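Local coordinates for outer membrane protein Omp121 (Bacteroides thetaiotaomicron, PDB 5FQ8) that probably imports a nutrient across the bacterial outer membrane as a TonB-dependent receptor that carries bound calcium, at residues Asp580-Trp591 against Ser648-Asn659. Sequence-based numbering, arbitrary orientation.
Sequences DVITFGKIRASW and SEVGLNMAFFKN
Arg588 lies across Gly651, its guanidinium face over the glycine carbonyl carbon and NH1 3.4 Å from Gly651 CA; a bend at chi3 (-86°) turns the group over Gly651, and NH2 goes on to a salt bridge with Asp664 of strand 661-680. Beside it Ser590 OG sits 3.2 Å from Glu649 CB, while the Glu649 carboxylate runs on to Arg89 and Lys586 reaches Ser567, so this charged, largely buried face has its partners close by. Backbone hydrogen bonds pair Phe584 with Ala655, Lys586 with Asn653, Arg588 with Gly651 and Ser590 with Glu649. The other face is looser: Ala589 and Val650 are exposed on the surface, Ile587 and Leu652 partly so, probably toward lipid. Near the strand ends Phe656, with CG anti to its carbonyl carbon (chi1 -50°), stands alongside Ile582, CD1 4.1 Å from Ile582 CG1, and its ring edge meets Val581 O. Cut back to alanine, Phe656 would probably no longer give Ile582 a ring to lie against, opening a gap. Farther out, Asp580 and Lys658 make just a long salt bridge. Ala655 O accepts from Phe584 N and, weakly, Thr583 N: a classic beta bulge within an antiparallel pair of neighbouring strands in a TonB-dependent receptor's transmembrane beta-barrel.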
loop_
_atom_site.group_PDB
_atom_site.type_symbol
_atom_site.label_atom_id
_atom_site.label_comp_id
_atom_site.label_asym_id
_atom_site.label_seq_id
_atom_site.Cartn_x
_atom_site.Cartn_y
_atom_site.Cartn_z
ATOM N N ASP B 580 0.469 -38.248 -61.949
ATOM C CA ASP B 580 -0.232 -39.359 -61.264
ATOM C C ASP B 580 0.724 -40.092 -60.339
ATOM O O ASP B 580 0.303 -40.911 -59.533
ATOM C CB ASP B 580 -0.926 -40.348 -62.212
ATOM C CG ASP B 580 -2.038 -41.125 -61.531
ATOM O OD1 ASP B 580 -2.745 -40.519 -60.695
ATOM O OD2 ASP B 580 -2.203 -42.335 -61.826
ATOM N N VAL B 581 2.012 -39.771 -60.441
ATOM C CA VAL B 581 2.988 -40.204 -59.447
ATOM C C VAL B 581 3.282 -39.022 -58.536
ATOM O O VAL B 581 3.519 -39.183 -57.334
ATOM C CB VAL B 581 4.272 -40.740 -60.103
ATOM C CG1 VAL B 581 5.477 -40.494 -59.217
ATOM C CG2 VAL B 581 4.140 -42.213 -60.342
ATOM N N ILE B 582 3.233 -37.827 -59.109
ATOM C CA ILE B 582 3.476 -36.584 -58.401
ATOM C C ILE B 582 2.122 -35.922 -58.174
ATOM O O ILE B 582 1.556 -35.311 -59.081
ATOM C CB ILE B 582 4.424 -35.683 -59.189
ATOM C CG1 ILE B 582 5.681 -36.448 -59.549
ATOM C CG2 ILE B 582 4.771 -34.465 -58.384
ATOM C CD1 ILE B 582 6.532 -35.709 -60.499
ATOM N N THR B 583 1.595 -36.046 -56.960
ATOM C CA THR B 583 0.316 -35.419 -56.659
ATOM C C THR B 583 0.423 -33.902 -56.681
ATOM O O THR B 583 -0.476 -33.215 -57.174
ATOM C CB THR B 583 -0.184 -35.872 -55.292
ATOM O OG1 THR B 583 -0.150 -37.297 -55.198
ATOM C CG2 THR B 583 -1.593 -35.389 -55.072
ATOM N N PHE B 584 1.506 -33.363 -56.142
ATOM C CA PHE B 584 1.636 -31.930 -55.948
ATOM C C PHE B 584 3.114 -31.579 -55.983
ATOM O O PHE B 584 3.948 -32.326 -55.472
ATOM C CB PHE B 584 0.989 -31.508 -54.621
ATOM C CG PHE B 584 0.885 -30.024 -54.430
ATOM C CD1 PHE B 584 0.081 -29.262 -55.256
ATOM C CD2 PHE B 584 1.569 -29.398 -53.404
ATOM C CE1 PHE B 584 -0.022 -27.899 -55.081
ATOM C CE2 PHE B 584 1.471 -28.039 -53.225
ATOM C CZ PHE B 584 0.674 -27.286 -54.065
ATOM N N GLY B 585 3.427 -30.463 -56.626
ATOM C CA GLY B 585 4.785 -29.977 -56.733
ATOM C C GLY B 585 4.790 -28.475 -56.899
ATOM O O GLY B 585 4.444 -27.955 -57.960
ATOM N N LYS B 586 5.182 -27.770 -55.840
ATOM C CA LYS B 586 5.090 -26.317 -55.738
ATOM C C LYS B 586 6.424 -25.779 -55.264
ATOM O O LYS B 586 6.993 -26.306 -54.308
ATOM C CB LYS B 586 3.980 -25.932 -54.758
ATOM C CG LYS B 586 3.948 -24.504 -54.311
ATOM C CD LYS B 586 3.163 -24.417 -53.017
ATOM C CE LYS B 586 2.919 -22.990 -52.564
ATOM N NZ LYS B 586 1.845 -22.328 -53.366
ATOM N N ILE B 587 6.927 -24.743 -55.922
ATOM C CA ILE B 587 8.173 -24.103 -55.518
ATOM C C ILE B 587 7.865 -22.678 -55.073
ATOM O O ILE B 587 6.991 -22.017 -55.643
ATOM C CB ILE B 587 9.226 -24.151 -56.645
ATOM C CG1 ILE B 587 10.590 -23.725 -56.119
ATOM C CG2 ILE B 587 8.831 -23.285 -57.792
ATOM C CD1 ILE B 587 11.644 -23.627 -57.175
ATOM N N ARG B 588 8.577 -22.217 -54.036
ATOM C CA ARG B 588 8.230 -21.029 -53.261
ATOM C C ARG B 588 9.416 -20.087 -53.131
ATOM O O ARG B 588 10.560 -20.526 -53.025
ATOM C CB ARG B 588 7.779 -21.399 -51.846
ATOM C CG ARG B 588 6.311 -21.446 -51.646
ATOM C CD ARG B 588 5.987 -21.516 -50.181
ATOM N NE ARG B 588 5.982 -22.871 -49.645
ATOM C CZ ARG B 588 6.970 -23.392 -48.940
ATOM N NH1 ARG B 588 8.038 -22.661 -48.700
ATOM N NH2 ARG B 588 6.888 -24.629 -48.479
ATOM N N ALA B 589 9.130 -18.786 -53.074
ATOM C CA ALA B 589 10.182 -17.808 -52.821
ATOM C C ALA B 589 9.578 -16.513 -52.298
ATOM O O ALA B 589 8.471 -16.136 -52.681
ATOM C CB ALA B 589 11.004 -17.539 -54.078
ATOM N N SER B 590 10.328 -15.833 -51.428
ATOM C CA SER B 590 9.878 -14.584 -50.829
ATOM C C SER B 590 11.059 -13.694 -50.484
ATOM O O SER B 590 12.111 -14.171 -50.060
ATOM C CB SER B 590 9.083 -14.831 -49.565
ATOM O OG SER B 590 9.952 -15.264 -48.545
ATOM N N TRP B 591 10.859 -12.392 -50.659
ATOM C CA TRP B 591 11.740 -11.353 -50.148
ATOM C C TRP B 591 10.866 -10.199 -49.705
ATOM O O TRP B 591 9.974 -9.794 -50.448
ATOM C CB TRP B 591 12.728 -10.864 -51.208
ATOM C CG TRP B 591 13.635 -9.753 -50.742
ATOM C CD1 TRP B 591 14.928 -9.877 -50.351
ATOM C CD2 TRP B 591 13.311 -8.353 -50.619
ATOM N NE1 TRP B 591 15.438 -8.655 -49.992
ATOM C CE2 TRP B 591 14.465 -7.701 -50.145
ATOM C CE3 TRP B 591 12.161 -7.588 -50.864
ATOM C CZ2 TRP B 591 14.503 -6.320 -49.908
ATOM C CZ3 TRP B 591 12.203 -6.214 -50.626
ATOM C CH2 TRP B 591 13.364 -5.600 -50.155
ATOM N N SER B 648 14.752 -13.317 -46.548
ATOM C CA SER B 648 14.755 -14.049 -47.809
ATOM C C SER B 648 14.359 -15.489 -47.534
ATOM O O SER B 648 14.817 -16.090 -46.562
ATOM C CB SER B 648 16.123 -14.041 -48.480
ATOM O OG SER B 648 16.653 -12.742 -48.554
ATOM N N GLU B 649 13.518 -16.050 -48.391
ATOM C CA GLU B 649 13.086 -17.418 -48.168
ATOM C C GLU B 649 12.797 -18.116 -49.485
ATOM O O GLU B 649 12.216 -17.521 -50.393
ATOM C CB GLU B 649 11.847 -17.451 -47.275
ATOM C CG GLU B 649 11.441 -18.828 -46.832
ATOM C CD GLU B 649 10.247 -18.803 -45.947
ATOM O OE1 GLU B 649 9.636 -17.724 -45.841
ATOM O OE2 GLU B 649 9.929 -19.848 -45.351
ATOM N N VAL B 650 13.191 -19.383 -49.570
ATOM C CA VAL B 650 12.866 -20.250 -50.696
ATOM C C VAL B 650 12.450 -21.601 -50.131
ATOM O O VAL B 650 12.948 -22.032 -49.088
ATOM C CB VAL B 650 14.050 -20.381 -51.678
ATOM C CG1 VAL B 650 15.251 -21.014 -51.000
ATOM C CG2 VAL B 650 13.655 -21.162 -52.894
ATOM N N GLY B 651 11.511 -22.252 -50.799
ATOM C CA GLY B 651 10.932 -23.478 -50.277
ATOM C C GLY B 651 10.362 -24.360 -51.359
ATOM O O GLY B 651 10.027 -23.894 -52.451
ATOM N N LEU B 652 10.245 -25.656 -51.041
ATOM C CA LEU B 652 9.745 -26.677 -51.956
ATOM C C LEU B 652 8.771 -27.601 -51.239
ATOM O O LEU B 652 9.045 -28.073 -50.134
ATOM C CB LEU B 652 10.887 -27.506 -52.552
ATOM C CG LEU B 652 10.511 -28.656 -53.497
ATOM C CD1 LEU B 652 9.711 -28.159 -54.659
ATOM C CD2 LEU B 652 11.748 -29.305 -53.996
ATOM N N ASN B 653 7.652 -27.882 -51.899
ATOM C CA ASN B 653 6.582 -28.700 -51.350
ATOM C C ASN B 653 6.151 -29.688 -52.423
ATOM O O ASN B 653 5.783 -29.278 -53.526
ATOM C CB ASN B 653 5.419 -27.806 -50.912
ATOM C CG ASN B 653 4.293 -28.571 -50.269
ATOM O OD1 ASN B 653 4.482 -29.664 -49.755
ATOM N ND2 ASN B 653 3.111 -27.989 -50.283
ATOM N N MET B 654 6.206 -30.982 -52.118
ATOM C CA MET B 654 5.785 -32.000 -53.067
ATOM C C MET B 654 5.011 -33.108 -52.373
ATOM O O MET B 654 5.322 -33.490 -51.244
ATOM C CB MET B 654 6.967 -32.619 -53.806
ATOM C CG MET B 654 7.633 -31.724 -54.807
ATOM S SD MET B 654 8.884 -32.615 -55.704
ATOM C CE MET B 654 9.481 -31.359 -56.803
ATOM N N ALA B 655 4.011 -33.634 -53.071
ATOM C CA ALA B 655 3.263 -34.791 -52.614
ATOM C C ALA B 655 3.285 -35.848 -53.704
ATOM O O ALA B 655 3.475 -35.539 -54.880
ATOM C CB ALA B 655 1.830 -34.420 -52.249
ATOM N N PHE B 656 3.110 -37.103 -53.305
ATOM C CA PHE B 656 3.173 -38.213 -54.244
ATOM C C PHE B 656 2.116 -39.249 -53.896
ATOM O O PHE B 656 1.602 -39.291 -52.777
ATOM C CB PHE B 656 4.549 -38.889 -54.241
ATOM C CG PHE B 656 5.702 -37.941 -54.370
ATOM C CD1 PHE B 656 6.096 -37.478 -55.610
ATOM C CD2 PHE B 656 6.410 -37.536 -53.252
ATOM C CE1 PHE B 656 7.166 -36.622 -55.734
ATOM C CE2 PHE B 656 7.470 -36.672 -53.367
ATOM C CZ PHE B 656 7.852 -36.212 -54.607
ATOM N N PHE B 657 1.810 -40.092 -54.876
ATOM C CA PHE B 657 0.964 -41.273 -54.707
ATOM C C PHE B 657 -0.309 -40.941 -53.937
ATOM O O PHE B 657 -0.595 -41.509 -52.887
ATOM C CB PHE B 657 1.735 -42.389 -54.017
ATOM C CG PHE B 657 3.115 -42.607 -54.572
ATOM C CD1 PHE B 657 3.349 -42.590 -55.934
ATOM C CD2 PHE B 657 4.185 -42.810 -53.722
ATOM C CE1 PHE B 657 4.627 -42.781 -56.431
ATOM C CE2 PHE B 657 5.463 -42.997 -54.208
ATOM C CZ PHE B 657 5.687 -42.984 -55.563
ATOM N N LYS B 658 -1.064 -39.989 -54.482
ATOM C CA LYS B 658 -2.312 -39.489 -53.892
ATOM C C LYS B 658 -2.130 -39.137 -52.416
ATOM O O LYS B 658 -2.826 -39.649 -51.537
ATOM C CB LYS B 658 -3.458 -40.494 -54.064
ATOM C CG LYS B 658 -3.755 -40.874 -55.493
ATOM C CD LYS B 658 -4.609 -39.857 -56.210
ATOM C CE LYS B 658 -4.721 -40.194 -57.704
ATOM N NZ LYS B 658 -5.200 -41.581 -57.981
ATOM N N ASN B 659 -1.163 -38.255 -52.158
ATOM C CA ASN B 659 -0.867 -37.725 -50.833
ATOM C C ASN B 659 -0.375 -38.780 -49.855
ATOM O O ASN B 659 -0.381 -38.544 -48.649
ATOM C CB ASN B 659 -2.077 -37.007 -50.236
ATOM C CG ASN B 659 -2.052 -35.541 -50.506
ATOM O OD1 ASN B 659 -1.412 -34.776 -49.781
ATOM N ND2 ASN B 659 -2.748 -35.125 -51.553
#